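Local coordinates for glutathione s-transferase III (Zea mays, PDB 1AW9), which probably conjugates reduced glutathione to a wide range of hydrophobic electrophiles, contributing to herbicide detoxification in maize, at residues A[70-75]-A[161-166]; A[92-97]-A[151-156]; A[99-104]-A[144-149]; A[107-112]-A[136-141]. All blocks are in the same frame, centred on the assembly; numbering follows the deposited sequence.

How the contacts relate
Contacts 2, 3 and 4 join the same two helices, 92-122 and 129-152 with the residues just after it, at successive levels: the centres of contacts 2 and 3 lie about 9 Å apart, those of contacts 3 and 4 about 11 Å. Along the chain the pairings close like a hairpin, contact 4 innermost and contact 1 outermost. Contact 1 ties helix 67-77 of the thioredoxin-like domain to helix 163-166 of the helical domain, with its centre about 14 Å from that of contact 2, which it touches through the Arg72–Glu96 salt bridge. Contacts 1 to 3 also touch the second subunit, so domain pairing, helix pairing and dimerisation share one region of the enzyme.

Contact 1. Residues A[70-75]-A[161-166]; sequences INRYIA and FTLADA
The junction between the thioredoxin-like domain and the all-helical domain of this GST passes through Leu163, whose forked end rests on helix 67-77. Its CD1 branch lies 4.0 Å from Asn71 CB and equally near the backbone O of that residue, and it reaches Ala75 CB, one turn further on, at 4.2 Å. The other branch, CD2, lies 4.0 Å from Arg72 CA. With CG anti to the backbone N, a chi1 of -175° carries the fork of Leu163 out to helix 67-77, and a chi2 of 63° turns its two methyls. The first turn of its helix is fixed by a capping box of the kind known at this place in the helical domain of GSTs: Thr162 N donates to Asp165 OD1 at 3.0 Å in a nearly straight bond (177°), on the anti side of the carboxylate, while Thr162 OG1 accepts a weak, long bond from Ala164 N. Across the segments the contact is van der Waals, and the polar ends on helix 67-77 find partners elsewhere: Asn71 ND2 bonds to Asn167 OD1 and Arg16 O, and Arg72 forms a salt bridge with Glu96. Leu99 of helix 92-122 packs against both Arg72 and Leu163.

Contact 2. Residues A[92-97]-A[151-156]; sequences AAKLEV and ARNKYL
The flat carboxamide of Asn153 is met in its own carbonyl plane by the ammonium group of Lys94, with NZ on a lone pair of OD1 at 2.6 Å and a C=O...N angle of 131°. On the same amide ND2 donates to His149 O, so both ends of the group are engaged and its rotation about chi2 is restricted. Lys94 comes from the direction opposite to Asn153: beyond CG its chain is fully extended, spanning from helix 92-122 to the residues following helix 129-152. Midway along that chain CD passes 4.1 Å from Leu156 O, which accounts for part of the area that Leu156 loses here; the side chain of Leu156 packs on Ala164 and Trp193. With a leucine in place of Lys94, the OD1 of Asn153 would probably lose this donor, and the amide would be freer to turn on its remaining bond. The bond pairs a charge with a neutral oxygen, and NZ is not paired with a carboxylate across these segments. Such a short, in-plane approach of a cation, together with a bound cadmium ion about 4 Å from the nearest atom of the Asn153 side chain, is likely to polarise the amide and may make ND2 a somewhat stronger donor toward His149 O.

Contact 3. Residues A[99-104]-A[144-149]; sequences LEVESH and DVYEAH. With CD (cadmium ion), chain B.
The hydroxyl end of Tyr146 is set against aliphatic atoms: OH lies 3.7 Å from Val101 CG1 and 3.9 Å from Glu102 CA, so a polar tip meets the flank of helix 92-122. Ring carbon CE1 adds a contact with Val101 CG1 at 3.8 Å. The hydroxyl is hydrogen-bonded with His168 NE2. Val101 holds CG1 anti to its N (chi1 171°), which extends this methyl toward the ring, and the two side chains approach from opposite directions. They bridge helices whose nearest CA atoms, those of Val101 and Tyr146, are still 9.8 Å apart. Trp98 meets the Tyr146 ring edge-to-face and stacks with His149. A phenylalanine in place of Tyr146 would probably leave His168 NE2 without this partner and open a small gap beside Val101 and Glu102. The charge of Glu102 is paired with Arg68 of helix 67-77. One turn after Tyr146, His149 ND1 binds a cadmium ion at 2.4 Å while its NE2 is hydrogen-bonded to Leu156 O, so both ring nitrogens are held. The Val101–Tyr146 pair thus joins two helices of the all-helical C-terminal domain next to the dimer interface, where Phe51 of the second subunit packs on Val101 of helix 92-122, consistent with the lock-and-key aromatic of GST dimers.

Contact 4. Residues A[107-112]-A[136-141]; sequences YPNASP and AEQLAK. With CD (cadmium ion), chain D.
Asn109 carries CG beside its backbone N (chi1 -69°), which turns its amide toward Gln138, while Leu139 carries CG anti to its own N and so sends its fork toward Asn109 CB and Ala110. Leu139 CD1 reaches Asn109 CB, and the other branch, CD2, stands 4.2 Å from Ala110 CA. The backbones are close here: the CA atoms of Asn109 and Leu139 are 5.5 Å apart, and their CB atoms 4.0 Å. Gln138 brings its CB to 3.3 Å from Asn109 OD1; these two side chains cross at about a right angle, their amide planes 84° apart. Asn109 ND2 bonds to His105 O one turn earlier in its own helix, while OD1 is hydrogen-bonded with His135 ND1 on the partner helix, so the amide bridges the two helices. The axes of segments 107-112 and 136-141 approach to 8.7 Å with 140° between their directions, an oblique antiparallel packing. Helix 92-122 is kinked here: Pro108 and Pro112 have no N-H to give, and Asn109 N also lacks its bond to the turn before. Glu137 clasps a cadmium ion with both carboxylate oxygens, OE2 at 2.5 Å and OE1 at 2.7 Å; Asp133 of the third subunit shares the metal, which thus links two chains. Lys141 NZ folds back to donate to Glu137 O at 2.9 Å. Leu139 is further enclosed by Leu175 of helix 169-176 and Leu183 of helix 182-185, while Ala110 packs on Tyr171. Tyr107 bonds through OH to Asn13, probably a glutathione-binding residue, joining helix 92-122 to helix 12-23 of the thioredoxin-like domain.

Contact 1. Residues A[70-75]-A[161-166]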
# COMPACT_ATOMS: atom_id res chain seq x y z
N ILE A 70 -23.00 -8.97 -19.92
CA ILE A 70 -24.15 -8.36 -20.56
C ILE A 70 -23.85 -8.12 -22.04
O ILE A 70 -24.65 -8.52 -22.89
CB ILE A 70 -24.56 -7.04 -19.91
CG1 ILE A 70 -25.03 -7.29 -18.47
CG2 ILE A 70 -25.65 -6.38 -20.73
CD1 ILE A 70 -25.16 -6.01 -17.61
N ASN A 71 -22.71 -7.49 -22.35
CA ASN A 71 -22.34 -7.23 -23.74
C ASN A 71 -22.24 -8.48 -24.59
O ASN A 71 -22.67 -8.50 -25.74
CB ASN A 71 -21.04 -6.44 -23.81
CG ASN A 71 -21.26 -5.01 -23.44
OD1 ASN A 71 -22.38 -4.65 -23.11
ND2 ASN A 71 -20.23 -4.19 -23.52
N ARG A 72 -21.71 -9.55 -24.03
CA ARG A 72 -21.56 -10.74 -24.82
C ARG A 72 -22.91 -11.39 -25.05
O ARG A 72 -23.22 -11.82 -26.17
CB ARG A 72 -20.59 -11.69 -24.16
CG ARG A 72 -20.35 -12.91 -24.99
CD ARG A 72 -18.89 -13.22 -25.13
NE ARG A 72 -18.65 -14.19 -26.19
CZ ARG A 72 -17.46 -14.72 -26.46
NH1 ARG A 72 -16.41 -14.37 -25.73
NH2 ARG A 72 -17.32 -15.57 -27.46
N TYR A 73 -23.74 -11.43 -24.01
CA TYR A 73 -25.07 -12.01 -24.10
C TYR A 73 -25.90 -11.30 -25.17
O TYR A 73 -26.45 -11.92 -26.06
CB TYR A 73 -25.76 -11.90 -22.75
CG TYR A 73 -27.25 -12.14 -22.78
CD1 TYR A 73 -27.78 -13.43 -22.72
CD2 TYR A 73 -28.13 -11.06 -22.78
CE1 TYR A 73 -29.15 -13.63 -22.65
CE2 TYR A 73 -29.49 -11.25 -22.72
CZ TYR A 73 -29.99 -12.53 -22.64
OH TYR A 73 -31.35 -12.67 -22.49
N ILE A 74 -26.00 -9.99 -25.07
CA ILE A 74 -26.72 -9.21 -26.02
C ILE A 74 -26.13 -9.37 -27.44
O ILE A 74 -26.89 -9.44 -28.38
CB ILE A 74 -26.66 -7.73 -25.62
CG1 ILE A 74 -27.46 -7.50 -24.34
CG2 ILE A 74 -27.04 -6.83 -26.78
CD1 ILE A 74 -28.91 -7.95 -24.38
N ALA A 75 -24.81 -9.45 -27.58
CA ALA A 75 -24.15 -9.57 -28.89
C ALA A 75 -24.47 -10.88 -29.60
O ALA A 75 -24.50 -10.93 -30.83
CB ALA A 75 -22.64 -9.38 -28.78
N PHE A 161 -14.84 -4.32 -37.22
CA PHE A 161 -15.10 -3.86 -35.88
C PHE A 161 -15.94 -4.95 -35.19
O PHE A 161 -16.94 -5.42 -35.75
CB PHE A 161 -15.84 -2.52 -35.97
CG PHE A 161 -16.35 -2.01 -34.67
CD1 PHE A 161 -17.61 -2.38 -34.20
CD2 PHE A 161 -15.61 -1.07 -33.95
CE1 PHE A 161 -18.14 -1.82 -33.06
CE2 PHE A 161 -16.14 -0.49 -32.78
CZ PHE A 161 -17.39 -0.86 -32.34
N THR A 162 -15.46 -5.42 -34.04
CA THR A 162 -16.17 -6.45 -33.32
C THR A 162 -16.39 -6.01 -31.88
O THR A 162 -16.14 -4.85 -31.52
CB THR A 162 -15.39 -7.81 -33.32
OG1 THR A 162 -14.13 -7.65 -32.66
CG2 THR A 162 -15.15 -8.31 -34.75
N LEU A 163 -16.92 -6.94 -31.08
CA LEU A 163 -17.20 -6.72 -29.67
C LEU A 163 -15.89 -6.31 -28.96
O LEU A 163 -15.89 -5.43 -28.09
CB LEU A 163 -17.76 -8.01 -29.07
CG LEU A 163 -18.24 -7.98 -27.61
CD1 LEU A 163 -19.42 -7.00 -27.46
CD2 LEU A 163 -18.63 -9.39 -27.19
N ALA A 164 -14.79 -6.94 -29.34
CA ALA A 164 -13.49 -6.64 -28.76
C ALA A 164 -13.20 -5.14 -28.77
O ALA A 164 -12.77 -4.59 -27.75
CB ALA A 164 -12.37 -7.42 -29.46
N ASP A 165 -13.50 -4.45 -29.88
CA ASP A 165 -13.22 -3.00 -29.96
C ASP A 165 -14.23 -2.17 -29.18
O ASP A 165 -13.85 -1.20 -28.52
CB ASP A 165 -13.19 -2.49 -31.42
CG ASP A 165 -12.39 -3.40 -32.34
OD1 ASP A 165 -12.98 -4.35 -32.84
OD2 ASP A 165 -11.17 -3.22 -32.54
N ALA A 166 -15.49 -2.56 -29.25
CA ALA A 166 -16.57 -1.83 -28.62
C ALA A 166 -16.43 -1.77 -27.09
O ALA A 166 -16.78 -0.76 -26.47
CB ALA A 166 -17.94 -2.46 -29.03

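Contact 2. Residues A[92-97]-A[151-156]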
# COMPACT_ATOMS: atom_id res chain seq x y z
N ALA A 92 -11.56 -15.98 -34.84
CA ALA A 92 -12.08 -16.39 -33.53
C ALA A 92 -10.99 -16.41 -32.46
O ALA A 92 -11.27 -16.19 -31.30
CB ALA A 92 -12.71 -17.74 -33.62
N ALA A 93 -9.76 -16.74 -32.87
CA ALA A 93 -8.63 -16.79 -31.96
C ALA A 93 -8.31 -15.37 -31.51
O ALA A 93 -8.07 -15.16 -30.33
CB ALA A 93 -7.43 -17.41 -32.64
N LYS A 94 -8.30 -14.41 -32.44
CA LYS A 94 -8.01 -13.03 -32.09
C LYS A 94 -9.15 -12.40 -31.31
O LYS A 94 -8.93 -11.63 -30.36
CB LYS A 94 -7.76 -12.20 -33.34
CG LYS A 94 -6.45 -12.47 -34.01
CD LYS A 94 -6.23 -11.52 -35.19
CE LYS A 94 -4.90 -11.77 -35.84
NZ LYS A 94 -4.84 -10.98 -37.10
N LEU A 95 -10.37 -12.69 -31.72
CA LEU A 95 -11.50 -12.11 -31.03
C LEU A 95 -11.53 -12.49 -29.53
O LEU A 95 -11.76 -11.63 -28.69
CB LEU A 95 -12.79 -12.51 -31.69
CG LEU A 95 -13.98 -11.84 -31.00
CD1 LEU A 95 -13.91 -10.32 -31.11
CD2 LEU A 95 -15.24 -12.36 -31.61
N GLU A 96 -11.30 -13.76 -29.19
CA GLU A 96 -11.32 -14.22 -27.80
C GLU A 96 -10.12 -13.68 -27.00
O GLU A 96 -10.26 -13.30 -25.83
CB GLU A 96 -11.37 -15.75 -27.72
CG GLU A 96 -12.55 -16.39 -28.44
CD GLU A 96 -13.90 -16.09 -27.82
OE1 GLU A 96 -13.99 -15.45 -26.74
OE2 GLU A 96 -14.89 -16.51 -28.44
N VAL A 97 -8.94 -13.65 -27.63
CA VAL A 97 -7.75 -13.14 -27.00
C VAL A 97 -7.88 -11.66 -26.66
O VAL A 97 -7.67 -11.29 -25.52
CB VAL A 97 -6.54 -13.39 -27.89
CG1 VAL A 97 -5.35 -12.66 -27.36
CG2 VAL A 97 -6.23 -14.89 -27.91
N ALA A 151 -0.87 -2.07 -35.99
CA ALA A 151 -0.11 -1.68 -37.17
C ALA A 151 -0.35 -2.82 -38.17
O ALA A 151 -0.30 -2.62 -39.36
CB ALA A 151 1.37 -1.55 -36.84
N ARG A 152 -0.65 -4.01 -37.67
CA ARG A 152 -0.92 -5.16 -38.51
C ARG A 152 -2.39 -5.56 -38.68
O ARG A 152 -2.66 -6.47 -39.46
CB ARG A 152 -0.15 -6.37 -38.01
CG ARG A 152 1.27 -6.37 -38.46
CD ARG A 152 1.89 -7.74 -38.23
NE ARG A 152 1.90 -8.07 -36.81
CZ ARG A 152 2.69 -7.48 -35.91
NH1 ARG A 152 3.54 -6.53 -36.30
NH2 ARG A 152 2.59 -7.81 -34.62
N ASN A 153 -3.33 -4.91 -38.01
CA ASN A 153 -4.75 -5.28 -38.11
C ASN A 153 -5.56 -4.02 -38.07
O ASN A 153 -5.25 -3.13 -37.31
CB ASN A 153 -5.17 -6.10 -36.90
CG ASN A 153 -4.57 -7.47 -36.89
OD1 ASN A 153 -5.17 -8.41 -37.39
ND2 ASN A 153 -3.39 -7.61 -36.27
N LYS A 154 -6.62 -3.95 -38.85
CA LYS A 154 -7.39 -2.73 -38.83
C LYS A 154 -8.03 -2.55 -37.47
O LYS A 154 -8.06 -1.44 -36.91
CB LYS A 154 -8.45 -2.80 -39.92
CG LYS A 154 -8.78 -1.45 -40.48
CD LYS A 154 -9.97 -1.54 -41.43
CE LYS A 154 -9.70 -2.51 -42.62
NZ LYS A 154 -9.67 -3.97 -42.25
N TYR A 155 -8.63 -3.62 -36.97
CA TYR A 155 -9.26 -3.64 -35.67
C TYR A 155 -8.63 -4.77 -34.92
O TYR A 155 -7.87 -5.55 -35.49
CB TYR A 155 -10.76 -3.85 -35.79
CG TYR A 155 -11.46 -2.66 -36.36
CD1 TYR A 155 -11.89 -1.60 -35.56
CD2 TYR A 155 -11.67 -2.57 -37.73
CE1 TYR A 155 -12.50 -0.48 -36.10
CE2 TYR A 155 -12.27 -1.47 -38.29
CZ TYR A 155 -12.69 -0.43 -37.48
OH TYR A 155 -13.28 0.66 -38.09
N LEU A 156 -8.96 -4.87 -33.63
CA LEU A 156 -8.41 -5.91 -32.74
C LEU A 156 -8.48 -7.32 -33.30
O LEU A 156 -7.46 -8.00 -33.37
CB LEU A 156 -9.02 -5.83 -31.30
CG LEU A 156 -8.67 -4.53 -30.54
CD1 LEU A 156 -9.20 -4.55 -29.15
CD2 LEU A 156 -7.16 -4.26 -30.54

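Contact 3. Residues A[99-104]-A[144-149]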
# COMPACT_ATOMS: atom_id res chain seq x y z
N LEU A 99 -10.55 -9.89 -26.15
CA LEU A 99 -11.68 -9.64 -25.22
C LEU A 99 -11.12 -9.77 -23.82
O LEU A 99 -11.52 -9.05 -22.93
CB LEU A 99 -12.82 -10.66 -25.39
CG LEU A 99 -13.79 -10.36 -26.53
CD1 LEU A 99 -14.63 -11.61 -26.88
CD2 LEU A 99 -14.64 -9.12 -26.21
N GLU A 100 -10.25 -10.75 -23.64
CA GLU A 100 -9.58 -10.96 -22.38
C GLU A 100 -8.48 -9.91 -22.13
O GLU A 100 -8.28 -9.44 -20.99
CB GLU A 100 -9.02 -12.36 -22.35
CG GLU A 100 -10.03 -13.33 -21.99
CD GLU A 100 -10.45 -13.14 -20.52
OE1 GLU A 100 -9.63 -13.45 -19.62
OE2 GLU A 100 -11.58 -12.67 -20.27
N VAL A 101 -7.73 -9.54 -23.18
CA VAL A 101 -6.69 -8.53 -23.01
C VAL A 101 -7.32 -7.24 -22.44
O VAL A 101 -6.77 -6.62 -21.53
CB VAL A 101 -5.93 -8.24 -24.34
CG1 VAL A 101 -5.01 -7.04 -24.18
CG2 VAL A 101 -5.11 -9.44 -24.73
N GLU A 102 -8.48 -6.86 -22.96
CA GLU A 102 -9.17 -5.65 -22.52
C GLU A 102 -9.56 -5.76 -21.04
O GLU A 102 -9.42 -4.80 -20.28
CB GLU A 102 -10.43 -5.41 -23.37
CG GLU A 102 -11.25 -4.15 -23.02
CD GLU A 102 -12.29 -4.35 -21.91
OE1 GLU A 102 -13.02 -5.35 -21.94
OE2 GLU A 102 -12.41 -3.51 -20.99
N SER A 103 -10.02 -6.95 -20.66
CA SER A 103 -10.49 -7.25 -19.33
C SER A 103 -9.36 -7.29 -18.32
O SER A 103 -9.51 -6.76 -17.22
CB SER A 103 -11.15 -8.62 -19.39
OG SER A 103 -12.08 -8.81 -18.36
N HIS A 104 -8.24 -7.89 -18.71
CA HIS A 104 -7.11 -8.03 -17.82
C HIS A 104 -5.95 -7.09 -17.94
O HIS A 104 -5.11 -7.05 -17.03
CB HIS A 104 -6.60 -9.45 -17.87
CG HIS A 104 -7.64 -10.43 -17.48
ND1 HIS A 104 -8.40 -10.27 -16.34
CD2 HIS A 104 -8.15 -11.50 -18.13
CE1 HIS A 104 -9.35 -11.19 -16.31
NE2 HIS A 104 -9.22 -11.95 -17.38
N ASP A 144 1.65 -0.27 -26.07
CA ASP A 144 2.75 -0.49 -27.00
C ASP A 144 2.47 -1.79 -27.72
O ASP A 144 2.89 -1.98 -28.85
CB ASP A 144 4.08 -0.62 -26.28
CG ASP A 144 4.65 0.70 -25.86
OD1 ASP A 144 4.24 1.76 -26.38
OD2 ASP A 144 5.51 0.70 -24.98
N VAL A 145 1.82 -2.72 -27.03
CA VAL A 145 1.45 -3.99 -27.63
C VAL A 145 0.25 -3.81 -28.57
O VAL A 145 0.16 -4.47 -29.59
CB VAL A 145 1.19 -5.10 -26.58
CG1 VAL A 145 0.70 -6.37 -27.28
CG2 VAL A 145 2.48 -5.38 -25.76
N TYR A 146 -0.67 -2.92 -28.22
CA TYR A 146 -1.82 -2.62 -29.06
C TYR A 146 -1.28 -1.96 -30.33
O TYR A 146 -1.75 -2.22 -31.43
CB TYR A 146 -2.77 -1.62 -28.37
CG TYR A 146 -3.80 -2.22 -27.43
CD1 TYR A 146 -3.42 -2.99 -26.33
CD2 TYR A 146 -5.17 -1.98 -27.63
CE1 TYR A 146 -4.37 -3.50 -25.44
CE2 TYR A 146 -6.12 -2.50 -26.75
CZ TYR A 146 -5.71 -3.26 -25.66
OH TYR A 146 -6.65 -3.84 -24.86
N GLU A 147 -0.32 -1.07 -30.17
CA GLU A 147 0.25 -0.35 -31.29
C GLU A 147 0.86 -1.29 -32.33
O GLU A 147 0.61 -1.15 -33.53
CB GLU A 147 1.29 0.63 -30.76
CG GLU A 147 2.15 1.24 -31.80
CD GLU A 147 1.44 2.25 -32.69
OE1 GLU A 147 0.26 2.60 -32.46
OE2 GLU A 147 2.08 2.73 -33.62
N ALA A 148 1.67 -2.23 -31.88
CA ALA A 148 2.28 -3.17 -32.80
C ALA A 148 1.20 -4.06 -33.44
O ALA A 148 1.26 -4.37 -34.63
CB ALA A 148 3.27 -4.00 -32.07
N HIS A 149 0.19 -4.43 -32.67
CA HIS A 149 -0.88 -5.26 -33.20
C HIS A 149 -1.73 -4.51 -34.22
O HIS A 149 -2.16 -5.08 -35.22
CB HIS A 149 -1.78 -5.72 -32.05
CG HIS A 149 -2.99 -6.49 -32.48
ND1 HIS A 149 -2.94 -7.80 -32.91
CD2 HIS A 149 -4.30 -6.14 -32.50
CE1 HIS A 149 -4.16 -8.23 -33.17
NE2 HIS A 149 -5.00 -7.24 -32.93
CD CD B . -1.38 -9.57 -32.83
O HOH W 1 0.31 -8.93 -33.01

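Contact 4. Residues A[107-112]-A[136-141]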
# COMPACT_ATOMS: atom_id res chain seq x y z
N TYR A 107 -8.46 -2.60 -19.03
CA TYR A 107 -9.36 -2.13 -17.99
C TYR A 107 -8.72 -1.84 -16.62
O TYR A 107 -8.78 -0.70 -16.14
CB TYR A 107 -10.57 -3.07 -17.82
CG TYR A 107 -11.54 -2.59 -16.75
CD1 TYR A 107 -12.29 -1.45 -16.96
CD2 TYR A 107 -11.62 -3.23 -15.53
CE1 TYR A 107 -13.11 -0.93 -15.97
CE2 TYR A 107 -12.45 -2.72 -14.50
CZ TYR A 107 -13.20 -1.56 -14.73
OH TYR A 107 -14.02 -0.97 -13.75
N PRO A 108 -8.01 -2.82 -16.04
CA PRO A 108 -7.39 -2.58 -14.74
C PRO A 108 -6.42 -1.41 -14.65
O PRO A 108 -6.08 -0.98 -13.58
CB PRO A 108 -6.70 -3.91 -14.42
CG PRO A 108 -7.46 -4.91 -15.29
CD PRO A 108 -7.57 -4.13 -16.57
N ASN A 109 -5.94 -0.95 -15.79
CA ASN A 109 -5.03 0.18 -15.79
C ASN A 109 -5.74 1.45 -16.19
O ASN A 109 -5.41 2.53 -15.67
CB ASN A 109 -3.83 -0.12 -16.69
CG ASN A 109 -2.95 -1.18 -16.09
OD1 ASN A 109 -2.41 -0.98 -15.01
ND2 ASN A 109 -2.84 -2.33 -16.74
N ALA A 110 -6.74 1.34 -17.06
CA ALA A 110 -7.50 2.50 -17.52
C ALA A 110 -8.41 3.03 -16.44
O ALA A 110 -8.50 4.24 -16.27
CB ALA A 110 -8.31 2.17 -18.75
N SER A 111 -9.10 2.16 -15.71
CA SER A 111 -10.01 2.67 -14.68
C SER A 111 -9.37 3.46 -13.54
O SER A 111 -9.94 4.47 -13.12
CB SER A 111 -10.92 1.59 -14.11
OG SER A 111 -10.16 0.48 -13.69
N PRO A 112 -8.24 2.97 -12.94
CA PRO A 112 -7.65 3.77 -11.85
C PRO A 112 -7.32 5.17 -12.32
O PRO A 112 -7.45 6.11 -11.55
CB PRO A 112 -6.37 3.01 -11.55
CG PRO A 112 -6.74 1.61 -11.80
CD PRO A 112 -7.58 1.66 -13.05
N ALA A 136 -0.33 4.66 -15.34
CA ALA A 136 -0.04 5.28 -16.61
C ALA A 136 1.07 4.49 -17.29
O ALA A 136 1.08 4.29 -18.49
CB ALA A 136 0.43 6.71 -16.39
N GLU A 137 2.05 4.07 -16.50
CA GLU A 137 3.16 3.33 -17.04
C GLU A 137 2.77 1.94 -17.49
O GLU A 137 3.24 1.46 -18.53
CB GLU A 137 4.22 3.23 -16.01
CG GLU A 137 5.39 2.57 -16.58
CD GLU A 137 6.43 2.34 -15.57
OE1 GLU A 137 6.36 2.96 -14.48
OE2 GLU A 137 7.32 1.52 -15.88
N GLN A 138 1.96 1.27 -16.68
CA GLN A 138 1.48 -0.06 -17.01
C GLN A 138 0.60 -0.01 -18.27
O GLN A 138 0.72 -0.87 -19.13
CB GLN A 138 0.74 -0.68 -15.81
CG GLN A 138 1.72 -1.11 -14.73
CD GLN A 138 1.08 -1.72 -13.51
OE1 GLN A 138 -0.14 -1.82 -13.39
NE2 GLN A 138 1.91 -2.17 -12.61
N LEU A 139 -0.27 1.00 -18.37
CA LEU A 139 -1.14 1.18 -19.54
C LEU A 139 -0.27 1.50 -20.72
O LEU A 139 -0.51 0.97 -21.79
CB LEU A 139 -2.16 2.31 -19.33
CG LEU A 139 -3.29 2.41 -20.38
CD1 LEU A 139 -4.03 1.05 -20.56
CD2 LEU A 139 -4.24 3.51 -20.02
N ALA A 140 0.76 2.33 -20.55
CA ALA A 140 1.69 2.63 -21.65
C ALA A 140 2.28 1.34 -22.25
O ALA A 140 2.28 1.19 -23.48
CB ALA A 140 2.84 3.54 -21.18
N LYS A 141 2.82 0.45 -21.41
CA LYS A 141 3.38 -0.82 -21.90
C LYS A 141 2.30 -1.63 -22.62
O LYS A 141 2.57 -2.30 -23.63
CB LYS A 141 3.93 -1.67 -20.77
CG LYS A 141 4.78 -0.95 -19.79
CD LYS A 141 6.06 -0.49 -20.41
CE LYS A 141 6.72 0.56 -19.53
NZ LYS A 141 5.93 1.84 -19.50
CD CD D . 8.93 2.27 -14.16
O HOH W 2 8.79 0.40 -13.98